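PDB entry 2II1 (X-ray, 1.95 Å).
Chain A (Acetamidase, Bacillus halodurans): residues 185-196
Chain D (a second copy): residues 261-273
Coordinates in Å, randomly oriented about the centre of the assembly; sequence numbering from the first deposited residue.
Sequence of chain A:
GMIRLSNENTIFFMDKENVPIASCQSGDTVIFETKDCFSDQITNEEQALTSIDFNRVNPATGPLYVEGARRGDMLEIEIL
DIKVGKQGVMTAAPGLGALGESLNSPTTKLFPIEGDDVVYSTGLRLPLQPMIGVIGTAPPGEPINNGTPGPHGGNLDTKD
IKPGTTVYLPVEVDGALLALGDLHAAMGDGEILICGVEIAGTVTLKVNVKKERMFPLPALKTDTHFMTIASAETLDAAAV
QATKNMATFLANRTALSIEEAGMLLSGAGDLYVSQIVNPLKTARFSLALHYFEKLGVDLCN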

# COMPACT_ATOMS: atom_id res chain seq x y z
N ALA A 185 6.36 12.65 13.82
CA ALA A 185 5.27 12.65 14.77
C ALA A 185 4.03 12.07 14.09
O ALA A 185 3.10 11.58 14.74
N ALA A 186 4.02 12.10 12.75
CA ALA A 186 2.97 11.52 11.97
C ALA A 186 3.45 11.42 10.54
O ALA A 186 4.26 12.25 10.11
N MSE A 187 2.93 10.43 9.82
CA MSE A 187 3.24 10.21 8.40
C MSE A 187 2.39 9.05 7.90
O MSE A 187 2.22 8.05 8.59
N GLY A 188 1.87 9.19 6.69
CA GLY A 188 1.10 8.14 6.04
C GLY A 188 1.90 7.43 4.97
O GLY A 188 2.88 7.97 4.47
N ASP A 189 1.49 6.21 4.64
CA ASP A 189 2.12 5.46 3.57
C ASP A 189 2.25 6.35 2.32
O ASP A 189 1.30 7.04 1.89
N GLY A 190 3.43 6.34 1.73
CA GLY A 190 3.68 7.17 0.57
C GLY A 190 4.46 8.45 0.85
O GLY A 190 5.21 8.90 -0.02
N GLU A 191 4.31 9.02 2.04
CA GLU A 191 5.02 10.29 2.35
C GLU A 191 4.95 11.26 1.14
O GLU A 191 5.95 11.86 0.73
N ILE A 192 3.74 11.40 0.59
CA ILE A 192 3.58 11.93 -0.77
C ILE A 192 4.02 13.38 -0.98
O ILE A 192 4.43 13.72 -2.07
N LEU A 193 3.94 14.22 0.04
CA LEU A 193 4.34 15.62 -0.13
C LEU A 193 5.87 15.75 -0.25
O LEU A 193 6.35 16.61 -1.00
N ILE A 194 6.60 14.88 0.45
CA ILE A 194 8.10 14.86 0.59
C ILE A 194 8.52 14.65 2.07
O ILE A 194 9.61 14.20 2.37
N CYS A 195 7.64 14.95 3.00
CA CYS A 195 8.02 14.85 4.39
C CYS A 195 6.87 14.33 5.24
O CYS A 195 5.70 14.33 4.81
N GLY A 196 7.22 13.86 6.43
CA GLY A 196 6.24 13.58 7.47
C GLY A 196 6.18 14.83 8.31
O GLY A 196 6.66 15.88 7.91
N ALA D 261 -3.59 20.81 1.69
CA ALA D 261 -4.13 19.49 1.34
C ALA D 261 -3.00 18.46 1.24
O ALA D 261 -3.11 17.39 1.81
N GLY D 262 -1.92 18.81 0.55
CA GLY D 262 -0.73 17.96 0.48
C GLY D 262 -0.16 17.54 1.83
O GLY D 262 0.21 16.39 2.02
N MSE D 263 -0.05 18.49 2.75
CA MSE D 263 0.47 18.23 4.09
C MSE D 263 -0.43 17.28 4.86
O MSE D 263 0.03 16.35 5.52
N LEU D 264 -1.73 17.51 4.76
CA LEU D 264 -2.69 16.61 5.35
C LEU D 264 -2.53 15.18 4.84
O LEU D 264 -2.54 14.23 5.64
N LEU D 265 -2.41 15.02 3.53
CA LEU D 265 -2.33 13.69 2.94
C LEU D 265 -1.03 13.00 3.35
O LEU D 265 -1.03 11.79 3.66
N SER D 266 0.06 13.76 3.34
CA SER D 266 1.39 13.23 3.69
C SER D 266 1.49 12.85 5.16
O SER D 266 2.26 11.95 5.51
N GLY D 267 0.70 13.50 6.02
CA GLY D 267 0.75 13.23 7.45
C GLY D 267 -0.28 12.23 7.97
O GLY D 267 -0.02 11.54 8.95
N ALA D 268 -1.43 12.18 7.31
CA ALA D 268 -2.61 11.46 7.80
C ALA D 268 -3.23 10.53 6.75
O ALA D 268 -4.06 9.72 7.10
N GLY D 269 -2.87 10.67 5.46
CA GLY D 269 -3.37 9.76 4.42
C GLY D 269 -2.44 8.60 4.08
O GLY D 269 -1.28 8.60 4.46
N ASP D 270 -2.96 7.62 3.35
CA ASP D 270 -2.21 6.44 2.95
C ASP D 270 -2.40 6.08 1.48
O ASP D 270 -3.52 5.95 0.96
N LEU D 271 -1.27 5.92 0.80
CA LEU D 271 -1.26 5.38 -0.53
C LEU D 271 -1.18 3.84 -0.46
O LEU D 271 -0.29 3.31 0.16
N TYR D 272 -2.13 3.17 -1.09
CA TYR D 272 -2.22 1.72 -1.18
C TYR D 272 -2.16 1.20 -2.62
O TYR D 272 -2.41 1.92 -3.58
N VAL D 273 -1.80 -0.08 -2.74
CA VAL D 273 -1.65 -0.79 -4.01
C VAL D 273 -2.88 -1.68 -4.14
O VAL D 273 -3.25 -2.37 -3.18

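The contact sets an irregular, turn-rich segment of chain A against the end of a helix and the strand that follows it in chain D, and small residues let the backbones come close.

Polar contacts organise it. Ser D266 points toward chain A with chi1 t, and its hydroxyl serves two backbone partners: OG donates to Cys A195 O at 2.6 Å and accepts a weak hydrogen bond from Leu A193 N at 3.2 Å. One short side chain thus satisfies a carbonyl and an amide of the same loop, while the backbone O of Ser D266 accepts from Gly A188 N at 3.0 Å. Asp D270, chi1 m, starts out sideways, but its end swings in so that OD1 takes the amide hydrogen of Asp A189 N at 2.8 Å. Next to it, Leu D271 N donates to Asp A189 O at 3.0 Å. The Asp A189 side chain, also m, points toward chain D; its OD2 lies 4.0 Å from Asp D270 OD1, a pairing of like charges, and 3.9 Å from Tyr D272 CE1.

Two waters fill gaps between the chains. Water 1 lies 2.8 Å from Asp A189 OD2 and 2.6 Å from Leu D271 O; water 2 lies 2.9 Å from Asp A189 O and 3.1 Å from Leu D265 O, hydrogen-bonded to each.

Apolar packing flanks this network. Leu A193 (t, p) points toward the helix, its CD2 reaching Met D263 CG, a selenomethionine, at 3.3 Å. Ile A192 (p, p) leaves sideways, yet CD1 comes within 4.1 Å of Leu D265 CB and CG2 within 4.3 Å of Leu D271 CD2.

At two places a glycine leaves room that a side chain would need: a CB on Gly A188 would clash with Gly D269 O, and one on Gly D262 with Leu A193 CD1. Gly A190, separately, has backbone angles that themselves call for glycine.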

# COMPACT_ATOMS: atom_id res chain seq x y z
CB ALA A 185 5.05 14.09 15.25
CB ALA A 186 1.73 12.37 12.04
CB MSE A 187 4.71 9.83 8.20
CG MSE A 187 5.21 10.03 6.77
SE MSE A 187 6.70 8.85 6.38
CE MSE A 187 5.77 7.15 6.05
CB ASP A 189 1.34 4.18 3.24
CG ASP A 189 1.64 3.04 4.20
OD1 ASP A 189 2.63 3.11 4.99
OD2 ASP A 189 0.88 2.05 4.15
CB GLU A 191 6.47 10.01 2.70
CG GLU A 191 7.12 11.15 3.45
CD GLU A 191 8.56 10.90 3.77
OE1 GLU A 191 9.22 10.19 2.96
OE2 GLU A 191 9.04 11.41 4.82
CB ILE A 192 2.14 11.69 -1.37
CG1 ILE A 192 1.05 12.46 -0.60
CG2 ILE A 192 1.88 10.20 -1.46
CD1 ILE A 192 0.86 13.96 -1.02
CB LEU A 193 3.80 16.49 1.03
CG LEU A 193 4.05 18.00 1.04
CD1 LEU A 193 3.34 18.62 -0.10
CD2 LEU A 193 3.62 18.65 2.32
CB ILE A 194 8.85 16.13 -0.01
CG1 ILE A 194 10.35 15.85 -0.21
CG2 ILE A 194 8.58 17.40 0.85
CD1 ILE A 194 10.69 15.07 -1.49
CB CYS A 195 8.46 16.24 4.85
SG CYS A 195 7.18 17.52 4.73
CB ALA D 261 -4.96 19.54 0.03
CB MSE D 263 0.60 19.54 4.87
CG MSE D 263 1.75 20.38 4.43
SE MSE D 263 1.79 22.11 5.30
CE MSE D 263 3.41 22.86 4.43
CB LEU D 264 -4.09 17.13 5.07
CG LEU D 264 -5.22 16.42 5.79
CD1 LEU D 264 -4.96 16.29 7.28
CD2 LEU D 264 -6.49 17.17 5.56
CB LEU D 265 -2.40 13.73 1.41
CG LEU D 265 -3.67 14.17 0.66
CD1 LEU D 265 -3.65 13.79 -0.84
CD2 LEU D 265 -4.91 13.63 1.29
CB SER D 266 2.47 14.26 3.29
OG SER D 266 3.77 13.69 3.20
CB ALA D 268 -3.69 12.50 8.26
CB ASP D 270 -2.60 5.24 3.80
CG ASP D 270 -2.21 5.40 5.27
OD1 ASP D 270 -1.00 5.30 5.60
OD2 ASP D 270 -3.12 5.58 6.10
CB LEU D 271 -0.09 5.95 -1.29
CG LEU D 271 0.07 5.59 -2.77
CD1 LEU D 271 -1.15 5.99 -3.60
CD2 LEU D 271 1.33 6.29 -3.20
CB TYR D 272 -3.53 1.23 -0.52
CG TYR D 272 -3.65 1.50 0.96
CD1 TYR D 272 -2.70 0.99 1.86
CD2 TYR D 272 -4.69 2.27 1.47
CE1 TYR D 272 -2.84 1.22 3.27
CE2 TYR D 272 -4.81 2.52 2.84
CZ TYR D 272 -3.87 2.01 3.73
OH TYR D 272 -4.03 2.25 5.08
CB VAL D 273 -0.40 -1.71 -4.00
CG1 VAL D 273 -0.22 -2.39 -5.33
CG2 VAL D 273 0.83 -0.91 -3.61
O HOH W 1 0.68 1.27 1.46
O HOH W 2 1.06 9.94 2.35